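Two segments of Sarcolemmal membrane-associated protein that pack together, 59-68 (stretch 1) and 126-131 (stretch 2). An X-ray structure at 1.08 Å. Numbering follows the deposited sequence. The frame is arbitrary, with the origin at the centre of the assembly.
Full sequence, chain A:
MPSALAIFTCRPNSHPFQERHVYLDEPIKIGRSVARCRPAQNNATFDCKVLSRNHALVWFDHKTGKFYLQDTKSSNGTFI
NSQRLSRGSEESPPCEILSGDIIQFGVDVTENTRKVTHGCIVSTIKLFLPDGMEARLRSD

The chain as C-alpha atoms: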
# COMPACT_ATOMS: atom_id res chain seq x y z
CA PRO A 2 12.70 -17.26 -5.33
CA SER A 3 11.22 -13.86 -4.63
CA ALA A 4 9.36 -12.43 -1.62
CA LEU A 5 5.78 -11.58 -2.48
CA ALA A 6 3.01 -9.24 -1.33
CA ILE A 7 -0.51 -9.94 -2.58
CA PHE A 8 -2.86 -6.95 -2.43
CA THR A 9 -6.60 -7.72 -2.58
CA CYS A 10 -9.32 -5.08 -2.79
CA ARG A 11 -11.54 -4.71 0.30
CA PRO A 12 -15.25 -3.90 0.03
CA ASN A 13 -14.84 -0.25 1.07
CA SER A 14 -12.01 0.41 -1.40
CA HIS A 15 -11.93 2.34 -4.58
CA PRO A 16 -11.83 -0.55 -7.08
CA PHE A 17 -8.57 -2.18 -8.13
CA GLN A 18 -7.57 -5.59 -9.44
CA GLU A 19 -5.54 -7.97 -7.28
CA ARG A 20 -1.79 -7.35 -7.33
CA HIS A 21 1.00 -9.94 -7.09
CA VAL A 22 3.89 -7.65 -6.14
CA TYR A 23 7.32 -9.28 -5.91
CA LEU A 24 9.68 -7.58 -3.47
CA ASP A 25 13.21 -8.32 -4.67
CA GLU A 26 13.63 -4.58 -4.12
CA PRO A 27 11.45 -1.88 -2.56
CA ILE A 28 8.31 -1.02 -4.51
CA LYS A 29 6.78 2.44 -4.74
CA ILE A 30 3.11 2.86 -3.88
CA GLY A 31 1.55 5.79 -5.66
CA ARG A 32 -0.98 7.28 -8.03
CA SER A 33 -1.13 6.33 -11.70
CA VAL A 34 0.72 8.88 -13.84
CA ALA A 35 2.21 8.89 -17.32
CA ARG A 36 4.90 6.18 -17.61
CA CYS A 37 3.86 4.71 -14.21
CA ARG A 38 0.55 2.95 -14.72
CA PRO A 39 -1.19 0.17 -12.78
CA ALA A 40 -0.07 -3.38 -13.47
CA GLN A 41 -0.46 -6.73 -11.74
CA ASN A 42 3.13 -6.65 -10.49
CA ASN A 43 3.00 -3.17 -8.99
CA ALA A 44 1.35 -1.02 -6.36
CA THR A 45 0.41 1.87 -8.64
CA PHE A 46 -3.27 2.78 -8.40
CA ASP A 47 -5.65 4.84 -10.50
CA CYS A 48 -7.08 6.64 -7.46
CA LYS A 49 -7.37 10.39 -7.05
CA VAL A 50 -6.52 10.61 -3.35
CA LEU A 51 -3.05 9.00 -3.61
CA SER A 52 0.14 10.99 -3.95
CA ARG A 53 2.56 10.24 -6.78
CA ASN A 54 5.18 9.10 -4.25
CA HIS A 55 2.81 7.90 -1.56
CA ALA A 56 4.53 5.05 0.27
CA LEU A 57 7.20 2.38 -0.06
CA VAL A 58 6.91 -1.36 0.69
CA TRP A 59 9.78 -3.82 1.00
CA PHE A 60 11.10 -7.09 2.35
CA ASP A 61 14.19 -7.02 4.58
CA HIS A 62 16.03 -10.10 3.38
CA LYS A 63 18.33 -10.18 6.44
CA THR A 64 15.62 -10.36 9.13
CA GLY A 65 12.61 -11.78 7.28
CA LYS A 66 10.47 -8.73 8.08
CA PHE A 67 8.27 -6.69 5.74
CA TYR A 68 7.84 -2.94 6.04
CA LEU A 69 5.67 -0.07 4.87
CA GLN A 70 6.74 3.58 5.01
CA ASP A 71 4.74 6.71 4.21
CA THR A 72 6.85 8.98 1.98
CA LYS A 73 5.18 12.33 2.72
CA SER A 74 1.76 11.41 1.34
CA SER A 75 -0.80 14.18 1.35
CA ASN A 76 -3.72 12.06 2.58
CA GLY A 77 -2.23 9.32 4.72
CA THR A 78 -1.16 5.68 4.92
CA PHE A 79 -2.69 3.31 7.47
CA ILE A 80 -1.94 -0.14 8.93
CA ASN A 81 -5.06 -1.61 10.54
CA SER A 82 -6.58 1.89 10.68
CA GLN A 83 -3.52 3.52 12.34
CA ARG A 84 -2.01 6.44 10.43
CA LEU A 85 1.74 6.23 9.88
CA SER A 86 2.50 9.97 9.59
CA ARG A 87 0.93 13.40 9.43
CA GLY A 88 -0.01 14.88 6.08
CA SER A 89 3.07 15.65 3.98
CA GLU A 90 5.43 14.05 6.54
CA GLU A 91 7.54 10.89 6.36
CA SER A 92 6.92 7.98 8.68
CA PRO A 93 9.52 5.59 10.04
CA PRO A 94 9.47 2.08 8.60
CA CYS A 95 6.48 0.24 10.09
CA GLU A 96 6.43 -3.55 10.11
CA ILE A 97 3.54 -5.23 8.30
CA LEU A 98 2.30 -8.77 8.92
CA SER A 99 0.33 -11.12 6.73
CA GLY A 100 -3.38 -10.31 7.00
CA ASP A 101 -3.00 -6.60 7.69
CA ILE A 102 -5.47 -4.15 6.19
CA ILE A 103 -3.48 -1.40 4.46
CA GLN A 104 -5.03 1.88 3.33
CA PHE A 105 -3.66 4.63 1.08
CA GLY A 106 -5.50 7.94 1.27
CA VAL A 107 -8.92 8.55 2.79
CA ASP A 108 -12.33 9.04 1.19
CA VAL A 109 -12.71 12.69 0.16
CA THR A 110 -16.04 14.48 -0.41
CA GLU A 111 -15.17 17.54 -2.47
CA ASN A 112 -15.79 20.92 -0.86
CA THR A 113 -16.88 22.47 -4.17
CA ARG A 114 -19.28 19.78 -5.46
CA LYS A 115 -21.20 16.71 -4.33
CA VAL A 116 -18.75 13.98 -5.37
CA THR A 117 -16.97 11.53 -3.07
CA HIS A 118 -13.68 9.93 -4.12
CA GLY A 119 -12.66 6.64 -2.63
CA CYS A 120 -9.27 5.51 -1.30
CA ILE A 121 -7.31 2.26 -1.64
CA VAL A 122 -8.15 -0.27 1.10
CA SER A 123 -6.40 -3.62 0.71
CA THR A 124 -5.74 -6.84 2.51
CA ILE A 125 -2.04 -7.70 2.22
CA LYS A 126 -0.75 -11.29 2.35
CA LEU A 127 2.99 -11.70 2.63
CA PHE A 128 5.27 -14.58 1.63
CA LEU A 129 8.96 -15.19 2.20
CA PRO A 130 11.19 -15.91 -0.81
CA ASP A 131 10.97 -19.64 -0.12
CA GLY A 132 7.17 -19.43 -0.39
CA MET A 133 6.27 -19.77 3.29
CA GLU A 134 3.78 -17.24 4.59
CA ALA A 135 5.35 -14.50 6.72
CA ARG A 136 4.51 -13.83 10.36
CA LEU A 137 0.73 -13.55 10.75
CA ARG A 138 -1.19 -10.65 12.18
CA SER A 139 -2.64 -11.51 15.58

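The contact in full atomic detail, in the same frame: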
# COMPACT_ATOMS: atom_id res chain seq x y z
N TRP A 59 8.61 -3.00 1.28
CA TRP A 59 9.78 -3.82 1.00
C TRP A 59 9.85 -5.01 1.94
O TRP A 59 9.19 -5.07 2.97
CB TRP A 59 11.08 -3.02 1.05
CG TRP A 59 11.54 -2.54 2.42
CD1 TRP A 59 12.44 -3.14 3.24
CD2 TRP A 59 11.15 -1.32 3.06
NE1 TRP A 59 12.63 -2.37 4.36
CE2 TRP A 59 11.85 -1.24 4.27
CE3 TRP A 59 10.28 -0.28 2.72
CZ2 TRP A 59 11.74 -0.16 5.13
CZ3 TRP A 59 10.16 0.80 3.58
CH2 TRP A 59 10.88 0.85 4.78
N PHE A 60 10.71 -5.94 1.55
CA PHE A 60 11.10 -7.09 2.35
C PHE A 60 12.55 -6.94 2.75
O PHE A 60 13.40 -6.68 1.90
CB PHE A 60 10.92 -8.37 1.54
CG PHE A 60 11.37 -9.62 2.26
CD1 PHE A 60 10.71 -10.06 3.39
CD2 PHE A 60 12.44 -10.36 1.79
CE1 PHE A 60 11.13 -11.23 4.04
CE2 PHE A 60 12.85 -11.52 2.43
CZ PHE A 60 12.20 -11.94 3.55
N ASP A 61 12.83 -7.08 4.04
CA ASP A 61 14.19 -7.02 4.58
C ASP A 61 14.72 -8.44 4.59
O ASP A 61 14.35 -9.25 5.45
CB ASP A 61 14.14 -6.43 5.98
CG ASP A 61 15.50 -6.24 6.58
OD1 ASP A 61 16.44 -6.96 6.20
OD2 ASP A 61 15.62 -5.37 7.48
N HIS A 62 15.57 -8.74 3.62
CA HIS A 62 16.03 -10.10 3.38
C HIS A 62 16.90 -10.63 4.52
O HIS A 62 17.07 -11.85 4.64
CB HIS A 62 16.77 -10.18 2.03
CG HIS A 62 15.90 -9.95 0.82
ND1 HIS A 62 15.42 -8.70 0.47
CD2 HIS A 62 15.43 -10.81 -0.12
CE1 HIS A 62 14.69 -8.81 -0.63
NE2 HIS A 62 14.68 -10.08 -1.01
N LYS A 63 17.43 -9.75 5.37
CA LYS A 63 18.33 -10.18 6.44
C LYS A 63 17.63 -10.45 7.77
O LYS A 63 18.23 -11.07 8.66
CB LYS A 63 19.45 -9.15 6.63
CG LYS A 63 20.54 -9.26 5.56
CD LYS A 63 21.84 -8.63 5.98
CE LYS A 63 22.98 -9.06 5.06
NZ LYS A 63 24.28 -8.53 5.54
N THR A 64 16.38 -10.04 7.94
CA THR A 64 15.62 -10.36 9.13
C THR A 64 14.31 -11.09 8.84
O THR A 64 13.70 -11.62 9.78
CB THR A 64 15.28 -9.09 9.92
OG1 THR A 64 14.35 -8.30 9.16
CG2 THR A 64 16.54 -8.28 10.21
N GLY A 65 13.86 -11.13 7.59
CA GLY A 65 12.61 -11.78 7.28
C GLY A 65 11.40 -10.94 7.57
O GLY A 65 10.28 -11.47 7.59
N LYS A 66 11.57 -9.63 7.76
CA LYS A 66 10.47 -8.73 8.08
C LYS A 66 10.09 -7.90 6.86
O LYS A 66 10.94 -7.56 6.02
CB LYS A 66 10.85 -7.79 9.23
CG LYS A 66 11.02 -8.44 10.61
CD LYS A 66 11.32 -7.38 11.71
CE LYS A 66 11.34 -8.00 13.11
NZ LYS A 66 9.98 -8.44 13.52
N PHE A 67 8.82 -7.54 6.78
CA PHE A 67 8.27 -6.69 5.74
C PHE A 67 7.92 -5.34 6.35
O PHE A 67 7.45 -5.27 7.51
CB PHE A 67 6.98 -7.31 5.18
CG PHE A 67 7.18 -8.60 4.43
CD1 PHE A 67 7.19 -8.62 3.05
CD2 PHE A 67 7.33 -9.79 5.11
CE1 PHE A 67 7.35 -9.82 2.36
CE2 PHE A 67 7.50 -10.99 4.43
CZ PHE A 67 7.49 -10.99 3.06
N TYR A 68 8.07 -4.28 5.56
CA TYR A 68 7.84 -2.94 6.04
C TYR A 68 7.07 -2.10 5.05
O TYR A 68 7.15 -2.28 3.83
CB TYR A 68 9.16 -2.21 6.30
CG TYR A 68 9.94 -2.81 7.42
CD1 TYR A 68 9.71 -2.41 8.73
CD2 TYR A 68 10.88 -3.78 7.19
CE1 TYR A 68 10.42 -2.94 9.78
CE2 TYR A 68 11.61 -4.33 8.24
CZ TYR A 68 11.36 -3.90 9.53
OH TYR A 68 12.06 -4.41 10.60
N LYS A 126 -1.28 -9.99 1.95
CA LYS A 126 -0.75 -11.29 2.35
C LYS A 126 0.70 -11.35 1.91
O LYS A 126 1.04 -10.88 0.82
CB LYS A 126 -1.57 -12.42 1.73
CG LYS A 126 -3.01 -12.44 2.21
CD LYS A 126 -3.12 -12.85 3.68
CE LYS A 126 -4.56 -12.87 4.16
NZ LYS A 126 -5.25 -14.13 3.79
N LEU A 127 1.55 -11.86 2.78
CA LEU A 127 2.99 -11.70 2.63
C LEU A 127 3.66 -13.07 2.69
O LEU A 127 3.34 -13.89 3.56
CB LEU A 127 3.56 -10.84 3.77
CG LEU A 127 2.96 -9.43 3.84
CD1 LEU A 127 3.41 -8.75 5.13
CD2 LEU A 127 3.36 -8.61 2.62
N PHE A 128 4.60 -13.29 1.77
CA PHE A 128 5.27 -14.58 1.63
C PHE A 128 6.77 -14.37 1.50
O PHE A 128 7.23 -13.52 0.74
CB PHE A 128 4.72 -15.35 0.42
CG PHE A 128 3.25 -15.51 0.48
CD1 PHE A 128 2.66 -16.56 1.17
CD2 PHE A 128 2.43 -14.55 -0.07
CE1 PHE A 128 1.28 -16.65 1.27
CE2 PHE A 128 1.05 -14.65 0.02
CZ PHE A 128 0.48 -15.71 0.69
N LEU A 129 7.52 -15.18 2.26
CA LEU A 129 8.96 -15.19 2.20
C LEU A 129 9.44 -15.69 0.84
O LEU A 129 8.68 -16.33 0.11
CB LEU A 129 9.49 -16.09 3.31
CG LEU A 129 9.02 -15.80 4.74
CD1 LEU A 129 9.53 -16.85 5.71
CD2 LEU A 129 9.45 -14.41 5.19
N PRO A 130 10.70 -15.44 0.50
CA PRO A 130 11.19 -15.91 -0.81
C PRO A 130 11.03 -17.39 -1.02
O PRO A 130 10.82 -17.82 -2.16
CB PRO A 130 12.67 -15.50 -0.80
CG PRO A 130 12.69 -14.30 0.07
CD PRO A 130 11.67 -14.56 1.16
N ASP A 131 11.12 -18.20 0.04
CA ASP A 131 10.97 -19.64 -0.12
C ASP A 131 9.52 -20.08 -0.26
O ASP A 131 9.26 -21.28 -0.43
CB ASP A 131 11.68 -20.39 1.02
CG ASP A 131 11.00 -20.22 2.37
OD1 ASP A 131 9.92 -19.61 2.45
OD2 ASP A 131 11.57 -20.71 3.37

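No hydrogen bond crosses this contact; two aromatic rings from a hairpin pack on the aliphatic side chains of a strand and the turn after it, burying 295 Å² in all. Backbone hydrogen bonds within stretch 1 hold the hairpin together. Trp59 opens it with a reciprocal pair, Trp59 N to Tyr68 O at 3.0 Å and Tyr68 N to Trp59 O at 2.9 Å.

Phe60 is the first residue to engage. Its CA-to-CB bond points toward stretch 2, and with chi1 at t the buried ring reaches the turn, where CE2 lies 3.5 Å from Pro130 CD and CE1 3.8 Å from Leu129 CD2. A flat, wide side chain can touch both neighbours at once, and the ring of Pro130 presents its CD to Phe60.

The turn that follows is held by bonds within stretch 1. Asp61 accepts Lys63 N at OD1 (3.1 Å), while its carbonyl O takes Gly65 N at 2.9 Å. His62, exposed, adds only a loose margin, CD2 to Pro130 CG at 4.4 Å. Gly65 has phi/psi of 81/15, where a CB would jam against the preceding carbonyl, so the backbone alone calls for glycine; its O sits 3.9 Å from Leu129 CD2.

Lys66 O accepts from Asp61 N at 2.8 Å, and Lys66 N donates weakly to Thr64 OG1 at 3.4 Å.

Phe67, buried, gives the largest share, 88 Å². Leu127 CB sits over its face, 3.9 Å from the ring centroid and 8° off the normal, a CH-pi contact, with Leu127 CD1 3.8 Å from Phe67 CG. Phe128 points away, yet its backbone O meets the ring edge, 3.4 Å from Phe67 CZ. Leu129 CD2, 4.0 Å from Phe67 CE2, thus touches both phenylalanines. Leu127 and Leu129 offer branched, apolar surface with no polar side-chain group to bury. The CA-to-CB bonds of Lys66 and Tyr68 point away, Phe67's toward: the alternation of a strand.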